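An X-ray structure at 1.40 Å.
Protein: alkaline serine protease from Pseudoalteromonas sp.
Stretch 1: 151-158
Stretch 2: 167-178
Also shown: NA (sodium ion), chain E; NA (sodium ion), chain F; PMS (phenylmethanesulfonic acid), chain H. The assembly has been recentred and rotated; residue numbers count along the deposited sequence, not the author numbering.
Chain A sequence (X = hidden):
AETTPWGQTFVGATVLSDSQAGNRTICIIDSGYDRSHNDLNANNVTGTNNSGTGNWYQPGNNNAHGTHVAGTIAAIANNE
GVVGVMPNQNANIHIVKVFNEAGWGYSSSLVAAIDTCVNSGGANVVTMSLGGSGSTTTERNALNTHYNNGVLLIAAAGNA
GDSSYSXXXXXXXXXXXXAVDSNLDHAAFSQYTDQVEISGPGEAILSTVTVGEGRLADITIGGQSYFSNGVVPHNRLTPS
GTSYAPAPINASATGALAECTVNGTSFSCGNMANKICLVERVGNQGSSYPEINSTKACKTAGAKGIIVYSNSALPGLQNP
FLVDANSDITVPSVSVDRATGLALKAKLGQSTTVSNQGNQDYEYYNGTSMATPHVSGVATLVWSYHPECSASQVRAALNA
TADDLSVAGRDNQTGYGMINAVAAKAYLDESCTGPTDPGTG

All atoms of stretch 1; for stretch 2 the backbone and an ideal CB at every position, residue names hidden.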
# COMPACT_ATOMS: atom_id res chain seq x y z
N VAL A 151 22.63 10.15 4.26
CA VAL A 151 21.18 10.18 4.09
C VAL A 151 20.71 8.91 3.38
O VAL A 151 21.18 8.59 2.29
CB VAL A 151 20.74 11.40 3.26
CG1 VAL A 151 19.22 11.41 3.10
CG2 VAL A 151 21.22 12.68 3.93
N LEU A 152 19.78 8.19 4.01
CA LEU A 152 19.25 6.96 3.42
C LEU A 152 18.14 7.31 2.43
O LEU A 152 17.16 7.98 2.78
CB LEU A 152 18.70 6.04 4.52
CG LEU A 152 18.16 4.67 4.11
CD1 LEU A 152 19.26 3.83 3.47
CD2 LEU A 152 17.62 3.96 5.34
N LEU A 153 18.31 6.87 1.19
CA LEU A 153 17.36 7.13 0.11
C LEU A 153 16.61 5.86 -0.27
O LEU A 153 17.22 4.82 -0.54
CB LEU A 153 18.11 7.68 -1.10
CG LEU A 153 19.03 8.88 -0.83
CD1 LEU A 153 19.80 9.23 -2.09
CD2 LEU A 153 18.21 10.07 -0.34
N ILE A 154 15.28 5.95 -0.30
CA ILE A 154 14.43 4.81 -0.61
C ILE A 154 13.35 5.24 -1.61
O ILE A 154 12.74 6.30 -1.45
CB ILE A 154 13.78 4.28 0.69
CG1 ILE A 154 14.89 3.87 1.68
CG2 ILE A 154 12.88 3.09 0.39
CD1 ILE A 154 14.39 3.59 3.08
N ALA A 155 13.11 4.42 -2.63
CA ALA A 155 12.12 4.76 -3.65
C ALA A 155 11.43 3.55 -4.27
O ALA A 155 11.92 2.42 -4.19
CB ALA A 155 12.78 5.60 -4.74
N ALA A 156 10.29 3.81 -4.91
CA ALA A 156 9.48 2.77 -5.54
C ALA A 156 10.00 2.27 -6.88
O ALA A 156 10.40 3.06 -7.73
CB ALA A 156 8.05 3.28 -5.71
N ALA A 157 9.98 0.96 -7.07
CA ALA A 157 10.46 0.35 -8.30
C ALA A 157 9.57 0.65 -9.51
O ALA A 157 10.03 0.60 -10.65
CB ALA A 157 10.61 -1.15 -8.13
N GLY A 158 8.29 0.95 -9.27
CA GLY A 158 7.38 1.24 -10.37
C GLY A 158 6.36 0.14 -10.59
O GLY A 158 6.60 -1.02 -10.26
N UNK A 167 13.51 5.69 -11.96
CA UNK A 167 14.46 6.48 -11.20
C UNK A 167 13.65 7.44 -10.32
O UNK A 167 12.59 7.91 -10.73
CB UNK A 167 15.43 7.23 -12.12
N UNK A 168 14.19 7.81 -9.15
CA UNK A 168 15.47 7.45 -8.54
C UNK A 168 15.73 6.04 -8.01
O UNK A 168 16.88 5.73 -7.68
CB UNK A 168 15.69 8.41 -7.37
N UNK A 169 14.71 5.20 -7.93
CA UNK A 169 14.91 3.85 -7.40
C UNK A 169 16.08 3.08 -8.01
O UNK A 169 16.81 2.39 -7.30
CB UNK A 169 13.63 3.04 -7.61
N UNK A 170 16.27 3.22 -9.31
CA UNK A 170 17.32 2.48 -10.00
C UNK A 170 18.76 3.00 -9.94
O UNK A 170 19.63 2.45 -10.61
CB UNK A 170 16.92 2.39 -11.48
N UNK A 171 19.00 4.05 -9.16
CA UNK A 171 20.36 4.56 -8.98
C UNK A 171 20.94 3.71 -7.85
O UNK A 171 20.21 3.24 -6.98
CB UNK A 171 20.39 6.06 -8.66
N UNK A 172 22.26 3.51 -7.84
CA UNK A 172 22.88 2.69 -6.80
C UNK A 172 22.80 3.28 -5.39
O UNK A 172 22.94 2.55 -4.41
CB UNK A 172 24.35 2.46 -7.16
N UNK A 173 22.56 4.58 -5.30
CA UNK A 173 22.49 5.26 -4.01
C UNK A 173 21.10 5.18 -3.37
O UNK A 173 20.90 5.69 -2.26
CB UNK A 173 22.89 6.73 -4.18
N UNK A 174 20.17 4.55 -4.06
CA UNK A 174 18.79 4.45 -3.58
C UNK A 174 18.30 3.01 -3.50
O UNK A 174 18.61 2.19 -4.36
CB UNK A 174 17.86 5.25 -4.49
N UNK A 175 17.52 2.71 -2.45
CA UNK A 175 16.96 1.37 -2.31
C UNK A 175 15.72 1.27 -3.18
O UNK A 175 14.77 2.03 -3.01
CB UNK A 175 16.63 1.05 -0.85
N UNK A 176 15.73 0.34 -4.14
CA UNK A 176 14.58 0.13 -5.02
C UNK A 176 13.65 -0.87 -4.35
O UNK A 176 14.04 -2.01 -4.09
CB UNK A 176 15.01 -0.36 -6.40
N UNK A 177 12.42 -0.45 -4.08
CA UNK A 177 11.45 -1.29 -3.39
C UNK A 177 10.37 -1.92 -4.27
O UNK A 177 9.71 -1.24 -5.05
CB UNK A 177 10.77 -0.46 -2.30
N UNK A 178 10.21 -3.23 -4.12
CA UNK A 178 9.21 -4.00 -4.85
C UNK A 178 7.99 -4.25 -3.97
O UNK A 178 8.05 -4.12 -2.74
CB UNK A 178 9.80 -5.33 -5.34
NA NA E . 18.82 1.45 -6.47
NA NA F . 18.34 -0.59 -5.36
C PMS H . 3.51 5.53 -8.37
S PMS H . 4.66 4.65 -7.29
C1 PMS H . 3.99 6.94 -8.79
C2 PMS H . 4.77 7.07 -9.99
C3 PMS H . 5.23 8.35 -10.41
C4 PMS H . 4.90 9.49 -9.59
C5 PMS H . 4.13 9.38 -8.40
C6 PMS H . 3.64 8.11 -7.94
O2S PMS H . 6.01 5.00 -7.71
O1S PMS H . 4.45 3.23 -7.41

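Position 167 points its CB away from stretch 1, with nothing of that stretch within 5.5 Å. Many side chains would do. It is Tyr167.

At position 168 the peptide bond before the residue is cis, which strongly suggests proline. Its ideal CB lies 4.8 Å from Ala155 CB, so a compact apolar group fits. It is Pro168, whose CG lies 4.0 Å from Ala155 CB.

Position 169 points toward stretch 1, and room is short: the ideal CB is already 3.2 Å from Ala156 O. A very small residue suits. It is Ala169. Its CB packs 3.9 Å from Ala155 CB, and water 2 links its N (3.0 Å) to Ala156 O (2.8 Å). Its O binds the chain E sodium at 2.4 Å.

Positions 170, 171 and 172 find nothing of stretch 1 near their ideal CB atoms, so the choice is wide. They are Ser170, Tyr171 and Asp172. Tyr171 N donates to Pro168 O (3.1 Å), closing a type I turn. The chain E sodium is coordinated by Tyr171 O at 2.3 Å.

Position 173 points sideways, its ideal CB 4.5 Å from Leu153 CD1. Small polar or apolar residues would fit. It is Ser173, with chi1 p. Its O accepts from water 1 (2.8 Å), which in turn accepts from Leu153 N (2.9 Å).

Position 174 lies on the sheet face of Leu153 and Ala155. The small Ala155 leaves space, so a branched apolar residue suits. It is Val174, chi1 t: CG1 lies 3.7 Å from Ala155 CB and CG2 3.8 Å from Leu153 CB.

Position 175 shares the other face with Ile154, its ideal CB 4.2 Å from Ile154 CG1. Several apolar side chains would do. It is Met175. SD lies 4.0 Å from Ile154 CG1 and 4.3 Å from Leu152 CD1. Its backbone pairs in parallel: Met175 N donates to Leu153 O, and Ala155 N to Met175 O, both at 2.9 Å.

Position 176 returns to the face of Ala155, with its ideal CB 4.8 Å from Ala157 CB. Small residues, polar or apolar, fit. It is Ser176, whose OG sits 3.5 Å from Ala157 CB.

Position 177 shares the face of Ile154 and Ala156. Its ideal CB is 4.9 Å from Ile154 CG2, so a branched apolar residue suits. It is Val177: its CG2 meets Ile154 CG2 at 3.6 Å. Val177 N donates to Ala155 O (2.9 Å), and Ala157 N to Val177 O (3.0 Å).

Position 178 points away. Many residues would serve; it is Ala178.

Stretch 2, residues 167-178: YPASYDSVMSVA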
# COMPACT_ATOMS: atom_id res chain seq x y z
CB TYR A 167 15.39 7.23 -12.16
CG TYR A 167 16.23 6.27 -12.99
CD1 TYR A 167 17.47 5.83 -12.53
CD2 TYR A 167 15.75 5.76 -14.19
CE1 TYR A 167 18.22 4.89 -13.25
CE2 TYR A 167 16.49 4.82 -14.92
CZ TYR A 167 17.72 4.40 -14.45
OH TYR A 167 18.45 3.46 -15.15
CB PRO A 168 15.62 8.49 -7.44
CG PRO A 168 14.21 8.60 -6.94
CD PRO A 168 13.41 8.68 -8.23
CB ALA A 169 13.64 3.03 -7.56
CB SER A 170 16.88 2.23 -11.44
OG SER A 170 15.66 1.49 -11.44
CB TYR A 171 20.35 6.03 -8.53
CG TYR A 171 19.98 7.02 -9.61
CD1 TYR A 171 18.97 7.96 -9.40
CD2 TYR A 171 20.66 7.05 -10.83
CE1 TYR A 171 18.65 8.90 -10.36
CE2 TYR A 171 20.35 7.99 -11.80
CZ TYR A 171 19.34 8.91 -11.56
OH TYR A 171 19.02 9.85 -12.52
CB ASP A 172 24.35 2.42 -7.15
CG ASP A 172 24.50 1.49 -8.33
OD1 ASP A 172 23.86 0.41 -8.32
OD2 ASP A 172 25.27 1.82 -9.26
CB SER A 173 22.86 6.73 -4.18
OG SER A 173 21.94 7.37 -5.06
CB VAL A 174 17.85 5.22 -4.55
CG1 VAL A 174 16.42 5.22 -4.02
CG2 VAL A 174 18.36 6.64 -4.75
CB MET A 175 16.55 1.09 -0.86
CG MET A 175 17.68 1.04 0.15
SD MET A 175 17.09 0.49 1.77
CE MET A 175 17.15 -1.29 1.55
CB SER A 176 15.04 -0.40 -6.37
OG SER A 176 13.92 -0.66 -7.20
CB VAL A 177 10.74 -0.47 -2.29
CG1 VAL A 177 9.73 -1.34 -1.54
CG2 VAL A 177 11.76 0.11 -1.33
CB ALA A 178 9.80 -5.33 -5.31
O HOH W 1 20.02 4.76 0.25
O HOH W 2 11.78 5.42 -8.49
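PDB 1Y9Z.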